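Local coordinates for inositol 2-dehydrogenase/D-chiro-inositol 3-dehydrogenase (Lactobacillus casei, PDB 4MIY), which catalyses the NAD-dependent oxidation of myo-inositol to 2-keto-myo-inositol and of D-chiro-inositol to 1-keto-D-chiro-inositol, at residues K91-K97 / K118-G124. Residue numbers count along the deposited sequence, not the author numbering.
Sequences KFIFTEK and KKVIQVG. With NAD (nicotinamide-adenine-dinucleotide), chain E.
Ile93 (rotamer m,t) packs against segment 118-124: its CD1 lies 3.9 Å from Ile121 CG1 and 4.1 Å from Val120 CG2. On the same sheet face, Thr95 CG2 stands 4.0 Å from Val123 CG2, and helix 79-86 packs over Ile93, Thr95 and Ile121. The opposite face carries Phe94 (chi1 t), whose ring edge meets Gln122, CE2 to NE2 4.0 Å; Phe71 stacks on this ring, and helix 279-294 lies against it. Strands 92-95 and 121-123 are extended and parallel, axes 4.8 Å and 14° apart, pairing Ile93 with Ile121, Phe94 with Gln122 and Thr95 with Val123; Val120 (phi/psi -130/-10) and Gly124 (-74/45) leave the beta region. Four backbone hydrogen bonds join 91-97 to 118-124: Ile93 N to Val120 O (2.9 Å), Gln122 N to Ile93 O (2.8 Å), Thr95 N to Gln122 O (3.0 Å) and Gly124 N to Thr95 O (2.8 Å). Glu96 OE1 accepts a hydrogen bond from Lys97 N (3.2 Å), and its OE2 is hydrogen-bonded to His17. Lys97 O accepts one from NAD O3D (3.0 Å), and Gly124 O lies 3.4 Å from NAD O7N. Linked through helix 103-113, the strands form a Rossmann-fold beta-alpha-beta unit, with the cofactor at their carboxyl ends.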
loop_
_atom_site.group_PDB
_atom_site.type_symbol
_atom_site.label_atom_id
_atom_site.label_comp_id
_atom_site.label_asym_id
_atom_site.label_seq_id
_atom_site.Cartn_x
_atom_site.Cartn_y
_atom_site.Cartn_z
ATOM N N LYS A 91 41.334 26.064 2.607
ATOM C CA LYS A 91 40.725 24.772 2.770
ATOM C C LYS A 91 39.241 24.723 2.415
ATOM O O LYS A 91 38.534 25.671 2.501
ATOM C CB LYS A 91 40.939 24.257 4.188
ATOM C CG LYS A 91 42.387 24.037 4.552
ATOM C CD LYS A 91 42.532 23.785 5.996
ATOM C CE LYS A 91 43.932 23.398 6.443
ATOM N NZ LYS A 91 44.962 24.119 5.780
ATOM N N PHE A 92 38.827 23.560 1.964
ATOM C CA PHE A 92 37.424 23.275 1.830
ATOM C C PHE A 92 36.813 23.049 3.222
ATOM O O PHE A 92 37.457 22.591 4.113
ATOM C CB PHE A 92 37.250 22.040 0.940
ATOM C CG PHE A 92 37.582 22.285 -0.507
ATOM C CD1 PHE A 92 36.638 22.746 -1.368
ATOM C CD2 PHE A 92 38.827 22.036 -0.992
ATOM C CE1 PHE A 92 36.933 22.932 -2.693
ATOM C CE2 PHE A 92 39.102 22.222 -2.270
ATOM C CZ PHE A 92 38.170 22.684 -3.134
ATOM N N ILE A 93 35.546 23.391 3.353
ATOM C CA ILE A 93 34.875 23.397 4.635
ATOM C C ILE A 93 33.489 22.718 4.534
ATOM O O ILE A 93 32.637 23.147 3.784
ATOM C CB ILE A 93 34.655 24.831 5.096
ATOM C CG1 ILE A 93 35.982 25.577 5.221
ATOM C CG2 ILE A 93 33.911 24.859 6.403
ATOM C CD1 ILE A 93 35.798 27.046 5.131
ATOM N N PHE A 94 33.346 21.650 5.305
ATOM C CA PHE A 94 32.068 21.008 5.564
ATOM C C PHE A 94 31.685 21.328 6.994
ATOM O O PHE A 94 32.305 20.892 7.899
ATOM C CB PHE A 94 32.162 19.494 5.376
ATOM C CG PHE A 94 30.834 18.777 5.497
ATOM C CD1 PHE A 94 30.358 18.404 6.719
ATOM C CD2 PHE A 94 30.076 18.508 4.387
ATOM C CE1 PHE A 94 29.169 17.768 6.836
ATOM C CE2 PHE A 94 28.871 17.882 4.509
ATOM C CZ PHE A 94 28.425 17.514 5.720
ATOM N N THR A 95 30.652 22.120 7.142
ATOM C CA THR A 95 30.124 22.389 8.455
ATOM C C THR A 95 28.781 21.712 8.626
ATOM O O THR A 95 27.952 21.778 7.768
ATOM C CB THR A 95 30.036 23.893 8.768
ATOM O OG1 THR A 95 29.617 24.080 10.104
ATOM C CG2 THR A 95 29.128 24.573 7.874
ATOM N N GLU A 96 28.623 21.032 9.735
ATOM C CA GLU A 96 27.296 20.629 10.105
ATOM C C GLU A 96 26.384 21.839 10.270
ATOM O O GLU A 96 26.832 22.936 10.464
ATOM C CB GLU A 96 27.304 19.759 11.354
ATOM C CG GLU A 96 27.425 18.271 11.074
ATOM C CD GLU A 96 26.303 17.742 10.187
ATOM O OE1 GLU A 96 25.263 18.378 10.109
ATOM O OE2 GLU A 96 26.488 16.715 9.582
ATOM N N LYS A 97 25.088 21.597 10.179
ATOM C CA LYS A 97 24.106 22.570 10.550
ATOM C C LYS A 97 24.259 22.897 12.015
ATOM O O LYS A 97 24.641 22.063 12.764
ATOM C CB LYS A 97 22.706 22.020 10.322
ATOM C CG LYS A 97 22.577 20.624 10.767
ATOM C CD LYS A 97 21.424 20.359 11.657
ATOM C CE LYS A 97 21.373 21.258 12.817
ATOM N NZ LYS A 97 20.744 20.537 13.942
ATOM N N LYS A 118 36.630 31.423 -4.966
ATOM C CA LYS A 118 35.728 30.335 -5.185
ATOM C C LYS A 118 35.112 29.824 -3.882
ATOM O O LYS A 118 35.651 29.975 -2.832
ATOM C CB LYS A 118 36.429 29.214 -5.921
ATOM C CG LYS A 118 37.508 28.504 -5.172
ATOM C CD LYS A 118 37.851 27.171 -5.822
ATOM C CE LYS A 118 39.049 26.459 -5.198
ATOM N NZ LYS A 118 38.997 25.902 -3.843
ATOM N N LYS A 119 33.966 29.192 -4.029
ATOM C CA LYS A 119 33.199 28.668 -2.928
ATOM C C LYS A 119 33.888 27.466 -2.300
ATOM O O LYS A 119 34.408 26.627 -2.993
ATOM C CB LYS A 119 31.840 28.291 -3.464
ATOM C CG LYS A 119 30.794 27.974 -2.458
ATOM C CD LYS A 119 29.522 27.593 -3.159
ATOM C CE LYS A 119 29.567 26.202 -3.688
ATOM N NZ LYS A 119 28.292 25.699 -4.131
ATOM N N VAL A 120 33.888 27.396 -0.979
ATOM C CA VAL A 120 34.491 26.291 -0.274
ATOM C C VAL A 120 33.597 25.654 0.775
ATOM O O VAL A 120 33.919 24.641 1.280
ATOM C CB VAL A 120 35.825 26.677 0.398
ATOM C CG1 VAL A 120 36.895 26.854 -0.636
ATOM C CG2 VAL A 120 35.681 27.932 1.166
ATOM N N ILE A 121 32.481 26.284 1.080
ATOM C CA ILE A 121 31.648 25.782 2.160
ATOM C C ILE A 121 30.456 24.940 1.678
ATOM O O ILE A 121 29.717 25.345 0.820
ATOM C CB ILE A 121 31.080 26.901 2.991
ATOM C CG1 ILE A 121 32.191 27.645 3.734
ATOM C CG2 ILE A 121 30.073 26.343 3.993
ATOM C CD1 ILE A 121 31.785 29.020 4.150
ATOM N N GLN A 122 30.337 23.772 2.295
ATOM C CA GLN A 122 29.130 22.971 2.238
ATOM C C GLN A 122 28.537 22.814 3.638
ATOM O O GLN A 122 29.231 22.567 4.575
ATOM C CB GLN A 122 29.414 21.598 1.616
ATOM C CG GLN A 122 28.177 20.718 1.494
ATOM C CD GLN A 122 28.395 19.532 0.616
ATOM O OE1 GLN A 122 29.275 19.513 -0.195
ATOM N NE2 GLN A 122 27.592 18.537 0.799
ATOM N N VAL A 123 27.231 22.977 3.735
ATOM C CA VAL A 123 26.533 22.859 5.003
ATOM C C VAL A 123 25.762 21.543 5.071
ATOM O O VAL A 123 25.152 21.168 4.124
ATOM C CB VAL A 123 25.575 24.004 5.192
ATOM C CG1 VAL A 123 24.879 23.882 6.485
ATOM C CG2 VAL A 123 26.334 25.290 5.138
ATOM N N GLY A 124 25.775 20.897 6.218
ATOM C CA GLY A 124 25.248 19.559 6.348
ATOM C C GLY A 124 23.743 19.305 6.338
ATOM O O GLY A 124 23.268 18.533 7.131
HETATM P PA NAD E . 28.078 16.612 20.800
HETATM O O1A NAD E . 27.846 17.489 21.930
HETATM O O2A NAD E . 28.115 15.231 20.932
HETATM O O5B NAD E . 29.530 16.825 20.202
HETATM C C5B NAD E . 30.097 18.045 19.953
HETATM C C4B NAD E . 31.603 17.971 20.237
HETATM O O4B NAD E . 32.108 19.257 19.998
HETATM C C3B NAD E . 31.971 17.759 21.699
HETATM O O3B NAD E . 32.915 16.773 21.797
HETATM C C2B NAD E . 32.477 19.089 22.185
HETATM O O2B NAD E . 33.443 18.971 23.201
HETATM C C1B NAD E . 33.102 19.637 20.959
HETATM N N9A NAD E . 33.226 21.077 20.919
HETATM C C8A NAD E . 32.398 21.979 21.346
HETATM N N7A NAD E . 32.798 23.211 21.058
HETATM C C5A NAD E . 33.940 23.092 20.411
HETATM C C6A NAD E . 34.940 23.969 19.834
HETATM N N6A NAD E . 34.833 25.274 19.823
HETATM N N1A NAD E . 35.955 23.398 19.228
HETATM C C2A NAD E . 36.133 22.130 19.181
HETATM N N3A NAD E . 35.290 21.273 19.717
HETATM C C4A NAD E . 34.200 21.700 20.321
HETATM O O3 NAD E . 27.068 17.150 19.711
HETATM P PN NAD E . 26.733 16.474 18.258
HETATM O O1N NAD E . 25.474 15.750 18.370
HETATM O O2N NAD E . 27.783 15.605 17.875
HETATM O O5D NAD E . 26.410 17.651 17.344
HETATM C C5D NAD E . 27.470 18.363 16.755
HETATM C C4D NAD E . 26.990 19.193 15.609
HETATM O O4D NAD E . 26.450 18.301 14.650
HETATM C C3D NAD E . 25.916 20.138 16.030
HETATM O O3D NAD E . 26.054 21.302 15.277
HETATM C C2D NAD E . 24.674 19.351 15.625
HETATM O O2D NAD E . 23.674 20.265 15.384
HETATM C C1D NAD E . 25.133 18.686 14.357
HETATM N N1N NAD E . 24.311 17.527 14.010
HETATM C C2N NAD E . 23.705 17.476 12.826
HETATM C C3N NAD E . 22.881 16.436 12.450
HETATM C C7N NAD E . 22.226 16.413 11.088
HETATM O O7N NAD E . 22.667 17.025 10.168
HETATM N N7N NAD E . 21.202 15.667 10.982
HETATM C C4N NAD E . 22.734 15.380 13.332
HETATM C C5N NAD E . 23.389 15.468 14.539
HETATM C C6N NAD E . 24.158 16.557 14.853
#